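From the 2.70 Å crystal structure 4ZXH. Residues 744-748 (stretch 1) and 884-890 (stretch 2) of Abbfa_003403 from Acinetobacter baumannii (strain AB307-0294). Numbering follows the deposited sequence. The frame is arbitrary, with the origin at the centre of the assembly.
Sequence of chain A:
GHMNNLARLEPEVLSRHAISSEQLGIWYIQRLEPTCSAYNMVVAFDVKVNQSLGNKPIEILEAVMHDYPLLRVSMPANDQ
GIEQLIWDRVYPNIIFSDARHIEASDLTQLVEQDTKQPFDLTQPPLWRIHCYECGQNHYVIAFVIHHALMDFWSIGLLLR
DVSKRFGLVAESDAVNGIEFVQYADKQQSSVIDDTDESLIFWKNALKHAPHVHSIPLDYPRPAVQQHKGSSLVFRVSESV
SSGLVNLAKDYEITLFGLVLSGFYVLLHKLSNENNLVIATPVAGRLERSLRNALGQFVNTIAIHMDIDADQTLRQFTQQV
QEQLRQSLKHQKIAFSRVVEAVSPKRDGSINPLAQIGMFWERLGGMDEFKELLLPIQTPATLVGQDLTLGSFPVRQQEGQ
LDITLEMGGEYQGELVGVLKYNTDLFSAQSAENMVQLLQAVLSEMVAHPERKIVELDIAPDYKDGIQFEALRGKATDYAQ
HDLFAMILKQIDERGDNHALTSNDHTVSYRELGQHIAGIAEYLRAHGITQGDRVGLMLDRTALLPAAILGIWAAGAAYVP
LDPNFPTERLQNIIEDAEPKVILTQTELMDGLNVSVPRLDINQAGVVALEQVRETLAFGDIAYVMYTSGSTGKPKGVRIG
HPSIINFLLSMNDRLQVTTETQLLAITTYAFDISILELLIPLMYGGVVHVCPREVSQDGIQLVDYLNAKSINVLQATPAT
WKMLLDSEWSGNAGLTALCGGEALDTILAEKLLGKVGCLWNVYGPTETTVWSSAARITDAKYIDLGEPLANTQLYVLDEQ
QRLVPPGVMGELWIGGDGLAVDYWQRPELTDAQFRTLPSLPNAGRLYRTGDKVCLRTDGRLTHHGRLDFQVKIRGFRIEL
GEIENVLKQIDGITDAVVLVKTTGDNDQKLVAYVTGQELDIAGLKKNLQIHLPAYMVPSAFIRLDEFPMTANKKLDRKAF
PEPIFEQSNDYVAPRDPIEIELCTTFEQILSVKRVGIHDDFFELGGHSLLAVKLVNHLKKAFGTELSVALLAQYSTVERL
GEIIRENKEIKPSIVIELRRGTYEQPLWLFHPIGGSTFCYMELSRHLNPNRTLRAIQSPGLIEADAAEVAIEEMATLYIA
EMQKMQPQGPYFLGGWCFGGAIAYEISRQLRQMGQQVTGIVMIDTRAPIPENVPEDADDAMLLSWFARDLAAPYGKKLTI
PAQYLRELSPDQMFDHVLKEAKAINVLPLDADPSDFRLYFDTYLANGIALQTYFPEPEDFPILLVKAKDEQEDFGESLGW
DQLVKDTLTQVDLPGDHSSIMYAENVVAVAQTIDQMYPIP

Stretch 1, residues 744-748: LDTIL
Stretch 2, residues 884-890: ENVLKQI

Stretch 1 enters extended and turns into a helix: Leu744 (phi/psi -95/114°) and Asp745 (-83/157°) are non-helical, Asp745 occupies the N-cap position, and Thr746 (-62/-38°), Ile747 (-61/-48°) and Leu748 (-65/-33°) form the first turn of a helix that continues later in the chain. Stretch 2 is the late part of a helix begun earlier, with phi/psi near -64/-41° from Glu884 to Leu887, then -63/-16° at Lys888, -88/-10° at Gln889 and an extended -63/136° at Ile890. Within it, Lys888 N donates to Glu884 O at 3.0 Å, an i to i-4 bond, whereas Gln889 N to Val886 O (3.2 Å) and Ile890 N to Leu887 O (3.1 Å) span three residues, so the backbone winds more tightly over these last residues. From first to last CA the two stretches run in roughly the same direction. The backbones approach most closely at Ile747 and Asn885, whose CA atoms lie 6.8 Å apart, and the contact buries 261 Å² in total. No hydrogen bond crosses it; packing and one long salt bridge make the join.

Ile747 (chi1 -48°, m; chi2 -69°, m) points its CA-to-CB bond toward stretch 2 and has the largest covered area, 80 Å². Its CG1 sits 3.5 Å from Asn885 OD1 and 4.2 Å from Lys888 CD, while its CD1 reaches 3.8 Å from Gln889 NE2; the aliphatic branch thus packs against three side chains spaced i, i+3, i+4, which places them on one side of the stretch. Asn885 (chi1 -79°, m; chi2 -31°) leaves its backbone sideways, but its amide comes nearer stretch 1. Its OD1 also lies 3.7 Å from Asp745 CB, and its ND2 lies 3.4 Å from Thr746 OG1 (chi1 48°, p), a polar approach whose poor angle rules out a hydrogen bond.

Asp745 (chi1 50°, p; chi2 -49°) and Lys888 (chi1 -68°, m; chi2 -179°, t; chi3 167°, t; chi4 96°, between wells) both point toward the opposing stretch. The nearly extended lysine chain brings its CE to 3.6 Å from Asp745 OD2, and its NZ pairs with the same OD2 at 3.7 Å, a long salt bridge, in which the charges attract but sit too far apart for a hydrogen bond. Gln889 (chi1 -84°, m; chi2 173°, t; chi3 -16°) starts sideways, but its end comes nearer and its NE2 reaches Ile747 CD1. Val886 (chi1 171°, t) points away, and Leu744 (t, p), Leu748 (t, p), Glu884 (m, t, chi3 -4°), Leu887 (m, t) and Ile890 (m, m) make no contact across the pair.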

# COMPACT_ATOMS: atom_id res chain seq x y z
N LEU A 744 -7.35 15.30 -13.08
CA LEU A 744 -7.00 14.43 -14.19
C LEU A 744 -6.10 13.32 -13.67
O LEU A 744 -4.98 13.58 -13.21
CB LEU A 744 -6.32 15.23 -15.31
CG LEU A 744 -5.82 14.45 -16.53
CD1 LEU A 744 -6.96 13.75 -17.20
CD2 LEU A 744 -5.17 15.40 -17.51
N ASP A 745 -6.60 12.09 -13.70
CA ASP A 745 -5.83 10.94 -13.25
C ASP A 745 -4.92 10.46 -14.37
O ASP A 745 -5.18 10.72 -15.55
CB ASP A 745 -6.74 9.79 -12.77
CG ASP A 745 -7.83 9.44 -13.77
OD1 ASP A 745 -8.53 10.35 -14.26
OD2 ASP A 745 -7.97 8.24 -14.10
N THR A 746 -3.84 9.77 -14.01
CA THR A 746 -2.84 9.36 -14.98
C THR A 746 -3.40 8.43 -16.05
O THR A 746 -3.03 8.53 -17.22
CB THR A 746 -1.65 8.70 -14.27
OG1 THR A 746 -2.15 7.72 -13.36
CG2 THR A 746 -0.86 9.72 -13.47
N ILE A 747 -4.30 7.53 -15.66
CA ILE A 747 -4.88 6.58 -16.62
C ILE A 747 -5.64 7.30 -17.74
O ILE A 747 -5.46 6.98 -18.91
CB ILE A 747 -5.86 5.59 -15.95
CG1 ILE A 747 -5.24 4.96 -14.69
CG2 ILE A 747 -6.29 4.51 -16.96
CD1 ILE A 747 -4.09 4.02 -14.95
N LEU A 748 -6.49 8.26 -17.39
CA LEU A 748 -7.23 9.00 -18.41
C LEU A 748 -6.27 9.81 -19.27
O LEU A 748 -6.48 9.99 -20.47
CB LEU A 748 -8.27 9.92 -17.79
CG LEU A 748 -9.03 10.83 -18.77
CD1 LEU A 748 -9.72 10.01 -19.85
CD2 LEU A 748 -10.02 11.72 -18.05
N GLU A 884 -7.33 4.50 -6.52
CA GLU A 884 -8.20 4.52 -7.71
C GLU A 884 -7.45 4.10 -8.97
O GLU A 884 -7.99 3.36 -9.79
CB GLU A 884 -8.83 5.90 -7.89
CG GLU A 884 -9.83 6.24 -6.78
CD GLU A 884 -10.27 7.69 -6.74
OE1 GLU A 884 -9.76 8.52 -7.53
OE2 GLU A 884 -11.13 8.00 -5.89
N ASN A 885 -6.20 4.55 -9.10
CA ASN A 885 -5.37 4.17 -10.23
C ASN A 885 -5.07 2.67 -10.28
O ASN A 885 -5.11 2.07 -11.37
CB ASN A 885 -4.06 4.96 -10.22
CG ASN A 885 -4.24 6.39 -10.76
OD1 ASN A 885 -5.08 6.64 -11.63
ND2 ASN A 885 -3.44 7.32 -10.24
N VAL A 886 -4.80 2.06 -9.13
CA VAL A 886 -4.50 0.63 -9.13
C VAL A 886 -5.76 -0.17 -9.53
O VAL A 886 -5.68 -1.11 -10.32
CB VAL A 886 -3.97 0.14 -7.75
CG1 VAL A 886 -3.90 -1.36 -7.74
CG2 VAL A 886 -2.59 0.70 -7.47
N LEU A 887 -6.92 0.23 -9.00
CA LEU A 887 -8.16 -0.42 -9.37
C LEU A 887 -8.45 -0.31 -10.88
O LEU A 887 -8.82 -1.29 -11.51
CB LEU A 887 -9.31 0.18 -8.58
CG LEU A 887 -9.47 -0.31 -7.14
CD1 LEU A 887 -10.40 0.62 -6.35
CD2 LEU A 887 -10.01 -1.71 -7.12
N LYS A 888 -8.27 0.87 -11.46
CA LYS A 888 -8.56 1.05 -12.87
C LYS A 888 -7.68 0.20 -13.79
O LYS A 888 -7.99 0.01 -14.96
CB LYS A 888 -8.41 2.52 -13.27
CG LYS A 888 -9.44 3.46 -12.66
CD LYS A 888 -9.19 4.89 -13.15
CE LYS A 888 -10.34 5.85 -12.85
NZ LYS A 888 -10.18 6.64 -11.60
N GLN A 889 -6.59 -0.32 -13.25
CA GLN A 889 -5.64 -1.07 -14.07
C GLN A 889 -6.01 -2.56 -14.16
O GLN A 889 -5.42 -3.31 -14.95
CB GLN A 889 -4.21 -0.90 -13.54
CG GLN A 889 -3.53 0.36 -14.03
CD GLN A 889 -2.18 0.62 -13.36
OE1 GLN A 889 -1.85 0.04 -12.32
NE2 GLN A 889 -1.40 1.50 -13.97
N ILE A 890 -6.97 -2.98 -13.34
CA ILE A 890 -7.61 -4.27 -13.53
C ILE A 890 -8.37 -4.32 -14.88
O ILE A 890 -9.07 -3.36 -15.27
CB ILE A 890 -8.62 -4.60 -12.42
CG1 ILE A 890 -8.12 -4.17 -11.04
CG2 ILE A 890 -8.97 -6.08 -12.46
CD1 ILE A 890 -6.92 -4.82 -10.66